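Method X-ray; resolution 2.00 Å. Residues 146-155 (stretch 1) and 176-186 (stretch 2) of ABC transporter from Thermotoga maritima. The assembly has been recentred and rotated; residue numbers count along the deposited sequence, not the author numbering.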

ATOM      1  N   GLN A 146       1.443  -5.366 -12.380  1.00 38.69           N
ATOM      2  CA  GLN A 146       1.116  -4.565 -11.208  1.00 39.24           C
ATOM      3  C   GLN A 146      -0.137  -5.156 -10.583  1.00 39.42           C
ATOM      4  O   GLN A 146      -0.224  -5.308  -9.364  1.00 38.83           O
ATOM      5  CB  GLN A 146       0.863  -3.104 -11.610  1.00 39.62           C
ATOM      6  CG  GLN A 146       0.431  -2.194 -10.465  1.00 39.37           C
ATOM      7  CD  GLN A 146       1.444  -2.148  -9.335  1.00 39.03           C
ATOM      8  OE1 GLN A 146       2.626  -1.879  -9.555  1.00 38.89           O
ATOM      9  NE2 GLN A 146       0.984  -2.406  -8.116  1.00 38.74           N
HETATM   10  N   MSE A 147      -1.100  -5.501 -11.432  1.00 39.87           N
HETATM   11  CA  MSE A 147      -2.351  -6.087 -10.973  1.00 41.31           C
HETATM   12  C   MSE A 147      -2.089  -7.466 -10.375  1.00 39.15           C
HETATM   13  O   MSE A 147      -2.783  -7.892  -9.447  1.00 37.68           O
HETATM   14  CB  MSE A 147      -3.341  -6.201 -12.136  1.00 47.71           C
HETATM   15  CG  MSE A 147      -3.654  -4.870 -12.815  1.00 56.56           C
HETATM   16 SE   MSE A 147      -4.449  -3.530 -11.623  1.00 70.66          SE
HETATM   17  CE  MSE A 147      -6.262  -3.518 -12.330  1.00 65.85           C
ATOM     18  N   LEU A 148      -1.088  -8.160 -10.911  1.00 36.34           N
ATOM     19  CA  LEU A 148      -0.733  -9.489 -10.416  1.00 34.25           C
ATOM     20  C   LEU A 148      -0.118  -9.366  -9.020  1.00 32.35           C
ATOM     21  O   LEU A 148      -0.455 -10.129  -8.116  1.00 32.77           O
ATOM     22  CB  LEU A 148       0.254 -10.173 -11.374  1.00 33.85           C
ATOM     23  CG  LEU A 148       0.715 -11.598 -11.010  1.00 32.52           C
ATOM     24  CD1 LEU A 148      -0.480 -12.436 -10.638  1.00 31.62           C
ATOM     25  CD2 LEU A 148       1.457 -12.232 -12.179  1.00 32.27           C
ATOM     26  N   ALA A 149       0.775  -8.393  -8.852  1.00 31.02           N
ATOM     27  CA  ALA A 149       1.423  -8.158  -7.561  1.00 29.98           C
ATOM     28  C   ALA A 149       0.365  -7.885  -6.495  1.00 28.85           C
ATOM     29  O   ALA A 149       0.440  -8.397  -5.373  1.00 27.97           O
ATOM     30  CB  ALA A 149       2.380  -6.976  -7.664  1.00 28.87           C
ATOM     31  N   ILE A 150      -0.626  -7.074  -6.850  1.00 27.61           N
ATOM     32  CA  ILE A 150      -1.707  -6.754  -5.926  1.00 26.74           C
ATOM     33  C   ILE A 150      -2.540  -8.004  -5.631  1.00 25.63           C
ATOM     34  O   ILE A 150      -2.962  -8.222  -4.499  1.00 25.01           O
ATOM     35  CB  ILE A 150      -2.637  -5.653  -6.509  1.00 27.02           C
ATOM     36  CG1 ILE A 150      -1.872  -4.333  -6.626  1.00 28.86           C
ATOM     37  CG2 ILE A 150      -3.866  -5.481  -5.629  1.00 25.76           C
ATOM     38  CD1 ILE A 150      -2.650  -3.244  -7.319  1.00 29.79           C
ATOM     39  N   GLY A 151      -2.782  -8.820  -6.653  1.00 25.27           N
ATOM     40  CA  GLY A 151      -3.566 -10.030  -6.447  1.00 26.27           C
ATOM     41  C   GLY A 151      -2.880 -10.989  -5.488  1.00 26.40           C
ATOM     42  O   GLY A 151      -3.514 -11.591  -4.616  1.00 26.25           O
ATOM     43  N   ARG A 152      -1.571 -11.137  -5.652  1.00 27.63           N
ATOM     44  CA  ARG A 152      -0.790 -12.024  -4.794  1.00 27.77           C
ATOM     45  C   ARG A 152      -0.931 -11.622  -3.331  1.00 27.93           C
ATOM     46  O   ARG A 152      -1.139 -12.468  -2.458  1.00 27.88           O
ATOM     47  CB  ARG A 152       0.685 -11.983  -5.205  1.00 28.74           C
ATOM     48  CG  ARG A 152       1.599 -12.867  -4.354  1.00 30.47           C
ATOM     49  CD  ARG A 152       2.975 -12.965  -4.987  1.00 34.05           C
ATOM     50  NE  ARG A 152       3.649 -11.674  -5.067  1.00 36.39           N
ATOM     51  CZ  ARG A 152       4.746 -11.448  -5.784  1.00 38.06           C
ATOM     52  NH1 ARG A 152       5.292 -12.431  -6.492  1.00 38.39           N
ATOM     53  NH2 ARG A 152       5.311 -10.246  -5.783  1.00 36.85           N
ATOM     54  N   ALA A 153      -0.827 -10.323  -3.066  1.00 27.29           N
ATOM     55  CA  ALA A 153      -0.949  -9.818  -1.710  1.00 27.09           C
ATOM     56  C   ALA A 153      -2.334 -10.139  -1.150  1.00 27.20           C
ATOM     57  O   ALA A 153      -2.477 -10.509   0.017  1.00 27.18           O
ATOM     58  CB  ALA A 153      -0.702  -8.305  -1.693  1.00 27.16           C
ATOM     59  N   LEU A 154      -3.356 -10.012  -1.987  1.00 27.58           N
ATOM     60  CA  LEU A 154      -4.719 -10.284  -1.543  1.00 27.74           C
ATOM     61  C   LEU A 154      -4.918 -11.733  -1.115  1.00 28.52           C
ATOM     62  O   LEU A 154      -5.609 -12.002  -0.137  1.00 28.45           O
ATOM     63  CB  LEU A 154      -5.722  -9.937  -2.647  1.00 28.22           C
ATOM     64  CG  LEU A 154      -6.007  -8.452  -2.885  1.00 27.93           C
ATOM     65  CD1 LEU A 154      -7.047  -8.301  -3.991  1.00 28.04           C
ATOM     66  CD2 LEU A 154      -6.512  -7.826  -1.605  1.00 27.52           C
HETATM   67  N   MSE A 155      -4.311 -12.668  -1.843  1.00 29.37           N
HETATM   68  CA  MSE A 155      -4.452 -14.083  -1.512  1.00 31.02           C
HETATM   69  C   MSE A 155      -3.957 -14.436  -0.109  1.00 31.03           C
HETATM   70  O   MSE A 155      -4.227 -15.524   0.389  1.00 31.06           O
HETATM   71  CB  MSE A 155      -3.727 -14.946  -2.550  1.00 32.20           C
HETATM   72  CG  MSE A 155      -4.408 -14.982  -3.912  1.00 34.83           C
HETATM   73 SE   MSE A 155      -6.270 -15.540  -3.817  1.00 38.37          SE
HETATM   74  CE  MSE A 155      -6.097 -17.040  -2.618  1.00 38.13           C
ATOM     75  N   SER A 176      -6.536   4.815 -13.709  1.00 24.84           N
ATOM     76  CA  SER A 176      -7.926   4.858 -13.278  1.00 24.80           C
ATOM     77  C   SER A 176      -8.405   3.501 -12.775  1.00 24.75           C
ATOM     78  O   SER A 176      -9.117   3.421 -11.778  1.00 23.67           O
ATOM     79  CB  SER A 176      -8.825   5.334 -14.429  1.00 26.97           C
ATOM     80  OG  SER A 176     -10.203   5.270 -14.066  1.00 29.43           O
ATOM     81  N   GLU A 177      -8.024   2.427 -13.463  1.00 24.50           N
ATOM     82  CA  GLU A 177      -8.454   1.100 -13.047  1.00 24.76           C
ATOM     83  C   GLU A 177      -7.767   0.666 -11.745  1.00 22.57           C
ATOM     84  O   GLU A 177      -8.368  -0.001 -10.911  1.00 22.32           O
ATOM     85  CB  GLU A 177      -8.214   0.096 -14.184  1.00 27.94           C
ATOM     86  CG  GLU A 177      -9.012   0.463 -15.439  1.00 32.10           C
ATOM     87  CD  GLU A 177      -8.854  -0.532 -16.584  1.00 35.51           C
ATOM     88  OE1 GLU A 177      -7.707  -0.947 -16.861  1.00 36.59           O
ATOM     89  OE2 GLU A 177      -9.878  -0.878 -17.218  1.00 35.21           O
ATOM     90  N   VAL A 178      -6.517   1.067 -11.569  1.00 22.68           N
ATOM     91  CA  VAL A 178      -5.782   0.761 -10.345  1.00 24.22           C
ATOM     92  C   VAL A 178      -6.542   1.321  -9.141  1.00 23.95           C
ATOM     93  O   VAL A 178      -6.815   0.605  -8.171  1.00 25.30           O
ATOM     94  CB  VAL A 178      -4.374   1.400 -10.373  1.00 25.17           C
ATOM     95  CG1 VAL A 178      -3.760   1.404  -8.979  1.00 26.16           C
ATOM     96  CG2 VAL A 178      -3.487   0.642 -11.340  1.00 27.34           C
ATOM     97  N   PHE A 179      -6.895   2.605  -9.211  1.00 23.35           N
ATOM     98  CA  PHE A 179      -7.603   3.250  -8.110  1.00 22.62           C
ATOM     99  C   PHE A 179      -8.997   2.711  -7.877  1.00 22.08           C
ATOM    100  O   PHE A 179      -9.476   2.684  -6.748  1.00 21.91           O
ATOM    101  CB  PHE A 179      -7.637   4.767  -8.322  1.00 23.97           C
ATOM    102  CG  PHE A 179      -6.328   5.436  -8.022  1.00 23.97           C
ATOM    103  CD1 PHE A 179      -5.733   5.285  -6.769  1.00 25.70           C
ATOM    104  CD2 PHE A 179      -5.679   6.193  -8.988  1.00 24.04           C
ATOM    105  CE1 PHE A 179      -4.506   5.877  -6.487  1.00 25.10           C
ATOM    106  CE2 PHE A 179      -4.456   6.788  -8.722  1.00 23.36           C
ATOM    107  CZ  PHE A 179      -3.863   6.630  -7.465  1.00 25.58           C
ATOM    108  N   GLU A 180      -9.657   2.278  -8.942  1.00 22.95           N
ATOM    109  CA  GLU A 180     -10.991   1.715  -8.801  1.00 23.35           C
ATOM    110  C   GLU A 180     -10.896   0.361  -8.091  1.00 22.64           C
ATOM    111  O   GLU A 180     -11.722   0.034  -7.247  1.00 23.02           O
ATOM    112  CB  GLU A 180     -11.631   1.573 -10.188  1.00 26.52           C
ATOM    113  CG  GLU A 180     -12.723   0.546 -10.287  1.00 32.06           C
ATOM    114  CD  GLU A 180     -13.373   0.533 -11.666  1.00 36.41           C
ATOM    115  OE1 GLU A 180     -12.635   0.587 -12.680  1.00 37.42           O
ATOM    116  OE2 GLU A 180     -14.619   0.462 -11.731  1.00 38.02           O
ATOM    117  N   VAL A 181      -9.874  -0.421  -8.418  1.00 22.91           N
ATOM    118  CA  VAL A 181      -9.695  -1.726  -7.781  1.00 23.58           C
ATOM    119  C   VAL A 181      -9.351  -1.542  -6.296  1.00 22.32           C
ATOM    120  O   VAL A 181      -9.804  -2.298  -5.436  1.00 22.67           O
ATOM    121  CB  VAL A 181      -8.598  -2.557  -8.515  1.00 23.84           C
ATOM    122  CG1 VAL A 181      -7.382  -2.768  -7.633  1.00 25.87           C
ATOM    123  CG2 VAL A 181      -9.184  -3.901  -8.939  1.00 27.72           C
ATOM    124  N   ILE A 182      -8.561  -0.519  -5.999  1.00 22.72           N
ATOM    125  CA  ILE A 182      -8.194  -0.224  -4.618  1.00 22.76           C
ATOM    126  C   ILE A 182      -9.478   0.046  -3.824  1.00 23.73           C
ATOM    127  O   ILE A 182      -9.620  -0.366  -2.671  1.00 22.37           O
ATOM    128  CB  ILE A 182      -7.230   0.994  -4.572  1.00 21.68           C
ATOM    129  CG1 ILE A 182      -5.842   0.546  -5.043  1.00 23.28           C
ATOM    130  CG2 ILE A 182      -7.169   1.591  -3.167  1.00 23.36           C
ATOM    131  CD1 ILE A 182      -4.835   1.667  -5.260  1.00 19.56           C
ATOM    132  N   GLN A 183     -10.433   0.714  -4.463  1.00 23.87           N
ATOM    133  CA  GLN A 183     -11.708   1.034  -3.822  1.00 25.77           C
ATOM    134  C   GLN A 183     -12.540  -0.233  -3.590  1.00 24.97           C
ATOM    135  O   GLN A 183     -13.134  -0.421  -2.525  1.00 24.51           O
ATOM    136  CB  GLN A 183     -12.475   2.031  -4.696  1.00 27.79           C
ATOM    137  CG  GLN A 183     -13.621   2.704  -4.002  1.00 32.12           C
ATOM    138  CD  GLN A 183     -14.140   3.881  -4.791  1.00 35.24           C
ATOM    139  OE1 GLN A 183     -14.683   3.716  -5.886  1.00 37.24           O
ATOM    140  NE2 GLN A 183     -13.970   5.083  -4.246  1.00 34.63           N
ATOM    141  N   LYS A 184     -12.572  -1.105  -4.593  1.00 25.05           N
ATOM    142  CA  LYS A 184     -13.301  -2.362  -4.498  1.00 26.50           C
ATOM    143  C   LYS A 184     -12.722  -3.244  -3.392  1.00 26.39           C
ATOM    144  O   LYS A 184     -13.458  -3.929  -2.686  1.00 27.82           O
ATOM    145  CB  LYS A 184     -13.227  -3.116  -5.823  1.00 28.36           C
ATOM    146  CG  LYS A 184     -13.828  -2.365  -6.997  1.00 32.49           C
ATOM    147  CD  LYS A 184     -13.712  -3.184  -8.275  1.00 35.57           C
ATOM    148  CE  LYS A 184     -14.359  -2.467  -9.450  1.00 38.14           C
ATOM    149  NZ  LYS A 184     -14.340  -3.322 -10.674  1.00 41.24           N
ATOM    150  N   ILE A 185     -11.400  -3.234  -3.256  1.00 25.86           N
ATOM    151  CA  ILE A 185     -10.736  -4.027  -2.227  1.00 25.30           C
ATOM    152  C   ILE A 185     -11.157  -3.512  -0.858  1.00 25.30           C
ATOM    153  O   ILE A 185     -11.518  -4.289   0.025  1.00 25.91           O
ATOM    154  CB  ILE A 185      -9.198  -3.934  -2.364  1.00 24.26           C
ATOM    155  CG1 ILE A 185      -8.760  -4.638  -3.647  1.00 23.78           C
ATOM    156  CG2 ILE A 185      -8.510  -4.551  -1.138  1.00 23.11           C
ATOM    157  CD1 ILE A 185      -7.314  -4.431  -3.990  1.00 23.34           C
ATOM    158  N   ASN A 186     -11.123  -2.193  -0.688  1.00 25.22           N
ATOM    159  CA  ASN A 186     -11.502  -1.580   0.578  1.00 23.97           C
ATOM    160  C   ASN A 186     -12.970  -1.799   0.909  1.00 24.78           C
ATOM    161  O   ASN A 186     -13.330  -1.920   2.075  1.00 23.62           O
ATOM    162  CB  ASN A 186     -11.231  -0.078   0.560  1.00 23.19           C
ATOM    163  CG  ASN A 186     -11.624   0.593   1.869  1.00 24.11           C
ATOM    164  OD1 ASN A 186     -11.027   0.336   2.915  1.00 23.89           O
ATOM    165  ND2 ASN A 186     -12.640   1.439   1.819  1.00 19.59           N
TER

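Two helical stretches of one chain, the first from Gln146 onward and the second through Ser176 to Asn186, lie side by side and run nearly parallel, with 12° between their N-to-C directions. Their axes come no closer than 11.8 Å, a wide spacing that leaves the backbones apart and gives the contact to side chains reaching across the gap. The register follows the helical repeat: CA of Met147 lies 7.7 Å from CA of Val178, CA of Ile150 is 9.3 Å from CA of Ile182, and CA of Leu154 is 8.7 Å from CA of Ile185. Steps of three and four residues bring Met147, Ile150 and Leu154 to one side of the first helix, and Val178, Val181 and Ile185 to the facing side of the second.

No hydrogen bond joins the stretches. Backbone polar groups are instead engaged within each helix, as in Gly151 N to Met147 O (2.9 Å) and Ile185 N to Val181 O (2.9 Å), so the pairing rests on apolar contact, with a modest 313 Å² buried in total.

Met147, modelled as selenomethionine, has the largest covered area of any residue here. Its CA-to-CB bond points sideways, yet chi1 and chi2 are both m (-58° and -60°), and this bent course carries the end of the chain nearer to the second helix. SE lies 4.3 Å from Val178 CG2. Chi3, at -109°, falls between wells and places CE 4.5 Å from Val181 CG2 and 4.3 Å from the backbone Glu177 O. The flexible, polarizable chain thus spans a gap that its CB direction alone would not close.

The two valines receive it differently. Val178 points sideways with chi1 t (165°), and its CG2 meets the selenium. Val181 points toward the first helix, but its chi1 of 113° is off the usual wells; its CG2 makes the looser approach to CE.

Further along, the branched side chains adopt ordinary helical rotamers. Ile150 is m,t (-66°, 174°) and points toward the second helix; its CG2 branch lies 4.0 Å from Ile185 CD1. Ile185, also m,t (-68°, 171°), points back toward the first helix. Ile185 CD1 also lies 3.9 Å from Leu154 CD1, while Ile185 CG2 lies 3.9 Å from Leu154 CD2, so one residue touches two side chains a helical turn apart. Leu154 likewise points toward its partner, with chi1 m (-75°) and chi2 t (-179°). These separations are typical of van der Waals packing between methyl groups. Ile182, also m,t, points sideways; its end comes nearer, but its closest approach, CG1 to Ile150 CD1, is still 5.5 Å, outside contact.

Gly151 adds no side chain, and Ala149 and Ala153 lie out of reach. Away from the contact, Lys184 extends with all four chi angles near their wells (m,t,t,t), bringing NZ to 3.9 Å from Glu180 OE2 in a long salt bridge one turn back along its own helix.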